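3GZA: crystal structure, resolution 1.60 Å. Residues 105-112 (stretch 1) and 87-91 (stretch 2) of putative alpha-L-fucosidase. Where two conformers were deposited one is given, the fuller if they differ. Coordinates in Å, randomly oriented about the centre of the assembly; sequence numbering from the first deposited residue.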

# COMPACT_ATOMS: atom_id res chain seq x y z
N ASP A 105 0.95 18.14 -0.12
CA ASP A 105 -0.16 17.86 -1.03
C ASP A 105 0.12 16.62 -1.88
O ASP A 105 -0.30 16.56 -3.06
CB ASP A 105 -0.41 19.11 -1.89
CG ASP A 105 -1.74 19.09 -2.66
OD1 ASP A 105 -2.74 18.50 -2.17
OD2 ASP A 105 -1.78 19.69 -3.74
N GLY A 106 0.80 15.67 -1.27
CA GLY A 106 1.16 14.43 -1.94
C GLY A 106 2.17 14.51 -3.06
O GLY A 106 2.33 13.55 -3.83
N LYS A 107 2.89 15.64 -3.13
CA LYS A 107 3.86 15.88 -4.17
C LYS A 107 5.30 15.98 -3.64
O LYS A 107 6.23 16.25 -4.41
CB LYS A 107 3.51 17.16 -4.92
CG LYS A 107 2.20 17.09 -5.67
CD LYS A 107 2.21 15.95 -6.72
CE LYS A 107 0.89 15.81 -7.54
NZ LYS A 107 0.84 14.50 -8.28
N GLY A 108 5.51 15.70 -2.36
CA GLY A 108 6.84 15.70 -1.81
C GLY A 108 7.75 14.57 -2.30
O GLY A 108 7.30 13.46 -2.61
N ASP A 109 9.05 14.84 -2.32
CA ASP A 109 10.01 13.79 -2.65
C ASP A 109 11.27 14.13 -1.88
O ASP A 109 12.06 14.99 -2.28
CB ASP A 109 10.25 13.73 -4.13
CG ASP A 109 11.06 12.51 -4.52
OD1 ASP A 109 11.95 12.08 -3.74
OD2 ASP A 109 10.82 12.01 -5.64
N ILE A 110 11.41 13.50 -0.72
CA ILE A 110 12.50 13.82 0.16
C ILE A 110 13.81 13.25 -0.39
O ILE A 110 14.86 13.84 -0.16
CB ILE A 110 12.22 13.34 1.58
CG1 ILE A 110 11.01 14.10 2.12
CG2 ILE A 110 13.45 13.54 2.53
CD1 ILE A 110 10.51 13.60 3.47
N VAL A 111 13.74 12.13 -1.12
CA VAL A 111 14.95 11.60 -1.77
C VAL A 111 15.48 12.65 -2.76
O VAL A 111 16.69 12.91 -2.83
CB VAL A 111 14.67 10.25 -2.45
CG1 VAL A 111 15.91 9.81 -3.26
CG2 VAL A 111 14.28 9.18 -1.41
N ARG A 112 14.58 13.29 -3.50
CA ARG A 112 15.00 14.33 -4.44
C ARG A 112 15.61 15.54 -3.72
O ARG A 112 16.66 16.05 -4.08
CB ARG A 112 13.88 14.75 -5.33
CG ARG A 112 14.43 15.67 -6.42
CD ARG A 112 13.60 15.82 -7.63
NE ARG A 112 13.14 14.58 -8.19
CZ ARG A 112 13.89 13.72 -8.91
NH1 ARG A 112 15.17 13.97 -9.16
NH2 ARG A 112 13.34 12.62 -9.39
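Stretch 2 (87-91) GLWQS

Stretch 2, Gly-87 to Ser-91, is an irregular segment without helix or strand that lies across the loop leading into a helix of stretch 1. The touching parts, Gly-106 to Val-111 and Leu-88 to Gln-90, run at 115° to each other, and of their CA atoms the nearest pair is Asp-109 CA and Trp-89 CA, 4.3 Å apart. The two stretches bury 385 Å² between them, and much of the contact is made by backbone polar groups.

Asp-105 stands exposed and out of reach. Contact begins at Gly-106, whose positive phi of 69° favours glycine and whose carbonyl oxygen receives a hydrogen bond from the side-chain amide of Gln-90, NE2 to Gly-106 O at 3.0 Å. Lys-107 directs its CA-to-CB bond away from stretch 2, as befits a long charged chain at an exposed position, although its backbone C still passes 3.4 Å from Gln-90 NE2. At Gly-108 the same amide nitrogen gives a second hydrogen bond, Gln-90 NE2 to Gly-108 O at 2.9 Å. Glutamine suits this place because its terminal NH2 can donate twice, here bridging two carbonyls of the loop; its chi1 and chi2, both m, bring the end of the chain nearer to stretch 1.

Asp-109 occupies the N-cap position. Its OD1 accepts from Arg-112 N at 2.9 Å, satisfying an amide that has no earlier helical carbonyl to bind, while its OD2 takes a weak hydrogen bond from the backbone Gln-90 N at 3.2 Å. A short carboxylate can thus cap the helix and hold the crossing segment at once. OD1 also packs against Trp-89, 3.3 Å from its CB, whereas the indole end of that residue leads away from stretch 1.

With Ile-110 the helix begins, and the carbonyl of Leu-88 meets its first turn. Leu-88 O accepts a hydrogen bond from Val-111 N at 3.1 Å and a weak one from Ile-110 N, also at 3.1 Å but with a more bent angle of 122°. Amides at a helix start are free to seek such an outside acceptor. The CA-to-CB bonds of Ile-110 and Val-111 both point toward stretch 2, and their branched apolar side chains suit this buried setting: Ile-110 CB lies 4.2 Å from Leu-88 CB, and Val-111 CG2 lies 3.8 Å from Trp-89 CB. Arg-112, its CA-to-CB bond directed sideways, makes no contact with stretch 2, but its backbone amide completes the cap.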

# COMPACT_ATOMS: atom_id res chain seq x y z
N GLY A 87 7.75 4.77 1.66
CA GLY A 87 8.82 5.30 0.88
C GLY A 87 8.87 6.82 0.78
O GLY A 87 7.87 7.46 0.51
N LEU A 88 10.05 7.39 0.97
CA LEU A 88 10.26 8.84 0.99
C LEU A 88 10.51 9.46 -0.39
O LEU A 88 11.27 10.43 -0.53
CB LEU A 88 11.41 9.20 1.94
CG LEU A 88 11.25 8.71 3.39
CD1 LEU A 88 12.43 9.29 4.21
CD2 LEU A 88 9.91 9.14 3.96
N TRP A 89 9.82 8.98 -1.41
CA TRP A 89 9.94 9.51 -2.75
C TRP A 89 8.59 9.38 -3.46
O TRP A 89 7.67 8.75 -2.94
CB TRP A 89 11.10 8.87 -3.55
CG TRP A 89 10.89 7.49 -4.11
CD1 TRP A 89 10.65 7.17 -5.42
CD2 TRP A 89 10.92 6.23 -3.41
NE1 TRP A 89 10.58 5.81 -5.56
CE2 TRP A 89 10.74 5.22 -4.35
CE3 TRP A 89 11.16 5.86 -2.09
CZ2 TRP A 89 10.68 3.87 -3.99
CZ3 TRP A 89 11.15 4.49 -1.73
CH2 TRP A 89 10.91 3.53 -2.69
N GLN A 90 8.54 9.94 -4.68
CA GLN A 90 7.37 9.83 -5.57
C GLN A 90 7.49 8.52 -6.36
O GLN A 90 7.99 8.50 -7.47
CB GLN A 90 7.33 11.00 -6.52
CG GLN A 90 6.92 12.28 -5.83
CD GLN A 90 5.42 12.37 -5.51
OE1 GLN A 90 4.58 12.22 -6.40
NE2 GLN A 90 5.11 12.63 -4.25
N SER A 91 6.96 7.44 -5.79
CA SER A 91 7.08 6.15 -6.47
C SER A 91 5.81 5.84 -7.25
O SER A 91 4.73 6.27 -6.88
CB SER A 91 7.24 5.01 -5.44
OG SER A 91 7.38 3.74 -6.07